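Local atomic coordinates of manganese-containing pseudocatalase (PDB entry 2V8T), a protein that probably breaks down hydrogen peroxide as a catalase, using two manganese ions bound in each subunit. Residues Leu40-Tyr45 with Leu148-Phe153. Sequence-based numbering, arbitrary orientation.
Sequences LMNYMY and LLHNFF
Asn-151 OD1 lies in the plane of the Tyr-43 ring, at its edge, 3.5 Å from Tyr-43 CE1. Asn-151 CG comes to 3.4 Å from the same Tyr-43 CE1, the amide inclined 66° to the ring. Asn-151 OD1 also sits at the edge of the His-150 imidazole, accepting a nearly straight hydrogen bond from His-150 ND1 (3.0 Å, 170° at the hydrogen). A chi1 of 169° sends the imidazole out toward helix 36-49, with His-150 CE1 3.1 Å from Asn-42 OD1. His-150 is modelled in two conformers; both contacts are those of one, and the short approach is tentative. Phe-139 stacks on the imidazole and donates its backbone N-H to Asn-42 OD1, while Asn-42 ND2 bonds to the carbonyls of Ser-38 and Tyr-137. Asn-151 ND2 bonds to Gln-46 OE1, tying helix 144-166 to helix 36-49. Replacing Asn-151 by a leucine would probably leave His-150 ND1 and Gln-46 OE1 without these mates and the imidazole freer to turn. Both helices belong to the ferritin-like four-helix bundle that carries the manganese ligands. Tyr-43 OH hydrogen-bonds to Glu-155 OE2, a manganese ligand, placing the tyrosine in the second shell; Asn-151, held by His-150 and Gln-46, packs against its ring and may limit its movement.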
loop_
_atom_site.group_PDB
_atom_site.type_symbol
_atom_site.label_atom_id
_atom_site.label_comp_id
_atom_site.label_asym_id
_atom_site.label_seq_id
_atom_site.Cartn_x
_atom_site.Cartn_y
_atom_site.Cartn_z
ATOM N N LEU A 40 14.260 -3.726 -14.878
ATOM C CA LEU A 40 15.365 -4.314 -14.131
ATOM C C LEU A 40 14.901 -5.484 -13.309
ATOM O O LEU A 40 15.467 -6.594 -13.374
ATOM C CB LEU A 40 15.988 -3.263 -13.224
ATOM C CG LEU A 40 16.966 -3.803 -12.198
ATOM C CD1 LEU A 40 18.152 -4.499 -12.836
ATOM C CD2 LEU A 40 17.412 -2.659 -11.272
ATOM N N MET A 41 13.928 -5.266 -12.404
ATOM C CA MET A 41 13.640 -6.289 -11.420
ATOM C C MET A 41 12.885 -7.464 -12.028
ATOM O O MET A 41 13.050 -8.612 -11.581
ATOM C CB MET A 41 12.876 -5.652 -10.263
ATOM C CG MET A 41 13.744 -4.663 -9.437
ATOM S SD MET A 41 14.886 -5.555 -8.309
ATOM C CE MET A 41 16.203 -4.360 -7.988
ATOM N N ASN A 42 12.056 -7.214 -13.055
ATOM C CA ASN A 42 11.458 -8.317 -13.775
ATOM C C ASN A 42 12.546 -9.267 -14.321
ATOM O O ASN A 42 12.492 -10.467 -14.118
ATOM C CB ASN A 42 10.583 -7.809 -14.957
ATOM C CG ASN A 42 9.162 -7.573 -14.482
ATOM O OD1 ASN A 42 8.390 -8.506 -14.448
ATOM N ND2 ASN A 42 8.834 -6.349 -14.085
ATOM N N TYR A 43 13.495 -8.673 -15.060
ATOM C CA TYR A 43 14.482 -9.559 -15.720
ATOM C C TYR A 43 15.428 -10.142 -14.698
ATOM O O TYR A 43 15.879 -11.298 -14.851
ATOM C CB TYR A 43 15.202 -8.799 -16.808
ATOM C CG TYR A 43 14.290 -8.093 -17.767
ATOM C CD1 TYR A 43 12.959 -8.469 -18.022
ATOM C CD2 TYR A 43 14.756 -6.964 -18.441
ATOM C CE1 TYR A 43 12.136 -7.715 -18.820
ATOM C CE2 TYR A 43 13.959 -6.213 -19.285
ATOM C CZ TYR A 43 12.616 -6.595 -19.457
ATOM O OH TYR A 43 11.760 -5.867 -20.229
ATOM N N MET A 44 15.753 -9.396 -13.653
ATOM C CA MET A 44 16.644 -9.916 -12.629
ATOM C C MET A 44 16.021 -11.141 -11.986
ATOM O O MET A 44 16.645 -12.209 -11.895
ATOM C CB MET A 44 16.954 -8.859 -11.607
ATOM C CG MET A 44 18.065 -9.156 -10.746
ATOM S SD MET A 44 19.668 -9.357 -11.560
ATOM C CE MET A 44 19.945 -7.972 -11.949
ATOM N N TYR A 45 14.778 -11.013 -11.468
ATOM C CA TYR A 45 14.155 -12.155 -10.806
ATOM C C TYR A 45 13.877 -13.286 -11.772
ATOM O O TYR A 45 14.048 -14.453 -11.418
ATOM C CB TYR A 45 12.928 -11.731 -10.010
ATOM C CG TYR A 45 13.326 -11.138 -8.684
ATOM C CD1 TYR A 45 13.390 -11.904 -7.533
ATOM C CD2 TYR A 45 13.726 -9.823 -8.551
ATOM C CE1 TYR A 45 13.827 -11.391 -6.355
ATOM C CE2 TYR A 45 14.190 -9.268 -7.361
ATOM C CZ TYR A 45 14.220 -10.106 -6.254
ATOM O OH TYR A 45 14.636 -9.594 -5.028
ATOM N N LEU A 148 8.260 -14.211 -21.486
ATOM C CA LEU A 148 8.735 -13.445 -22.621
ATOM C C LEU A 148 7.658 -12.581 -23.244
ATOM O O LEU A 148 7.913 -11.471 -23.693
ATOM C CB LEU A 148 9.331 -14.383 -23.704
ATOM C CG LEU A 148 10.681 -14.998 -23.340
ATOM C CD1 LEU A 148 11.003 -16.110 -24.338
ATOM C CD2 LEU A 148 11.786 -13.918 -23.384
ATOM N N LEU A 149 6.409 -13.098 -23.295
ATOM C CA LEU A 149 5.280 -12.310 -23.762
ATOM C C LEU A 149 5.105 -11.071 -22.868
ATOM O O LEU A 149 4.951 -9.950 -23.343
ATOM C CB LEU A 149 4.023 -13.197 -23.783
ATOM C CG LEU A 149 2.748 -12.473 -24.155
ATOM C CD1 LEU A 149 2.771 -11.878 -25.561
ATOM C CD2 LEU A 149 1.545 -13.444 -23.989
ATOM N N HIS A 150 5.132 -11.316 -21.539
ATOM C CA HIS A 150 5.080 -10.206 -20.615
ATOM C C HIS A 150 6.194 -9.198 -20.891
ATOM O O HIS A 150 5.947 -7.987 -20.863
ATOM C CB HIS A 150 5.263 -10.766 -19.169
ATOM C CG HIS A 150 5.476 -9.692 -18.164
ATOM N ND1 HIS A 150 6.742 -9.222 -17.860
ATOM C CD2 HIS A 150 4.636 -8.904 -17.458
ATOM C CE1 HIS A 150 6.605 -8.203 -16.994
ATOM N NE2 HIS A 150 5.339 -7.985 -16.721
ATOM N N ASN A 151 7.413 -9.681 -21.110
ATOM C CA ASN A 151 8.556 -8.777 -21.262
ATOM C C ASN A 151 8.475 -7.944 -22.546
ATOM O O ASN A 151 8.867 -6.779 -22.568
ATOM C CB ASN A 151 9.851 -9.547 -21.267
ATOM C CG ASN A 151 10.126 -10.235 -19.919
ATOM O OD1 ASN A 151 9.469 -9.955 -18.907
ATOM N ND2 ASN A 151 11.134 -11.110 -19.919
ATOM N N PHE A 152 7.954 -8.550 -23.605
ATOM C CA PHE A 152 7.727 -7.796 -24.861
ATOM C C PHE A 152 6.766 -6.642 -24.593
ATOM O O PHE A 152 7.015 -5.492 -24.947
ATOM C CB PHE A 152 7.201 -8.784 -25.908
ATOM C CG PHE A 152 6.941 -8.144 -27.252
ATOM C CD1 PHE A 152 7.950 -7.991 -28.183
ATOM C CD2 PHE A 152 5.677 -7.687 -27.577
ATOM C CE1 PHE A 152 7.708 -7.414 -29.420
ATOM C CE2 PHE A 152 5.426 -7.102 -28.815
ATOM C CZ PHE A 152 6.441 -6.991 -29.730
ATOM N N PHE A 153 5.626 -6.982 -23.943
ATOM C CA PHE A 153 4.660 -5.942 -23.526
ATOM C C PHE A 153 5.324 -4.885 -22.642
ATOM O O PHE A 153 5.136 -3.690 -22.832
ATOM C CB PHE A 153 3.482 -6.607 -22.814
ATOM C CG PHE A 153 2.634 -5.609 -22.089
ATOM C CD1 PHE A 153 1.834 -4.700 -22.790
ATOM C CD2 PHE A 153 2.687 -5.493 -20.719
ATOM C CE1 PHE A 153 1.152 -3.693 -22.126
ATOM C CE2 PHE A 153 1.938 -4.491 -20.071
ATOM C CZ PHE A 153 1.190 -3.581 -20.811
#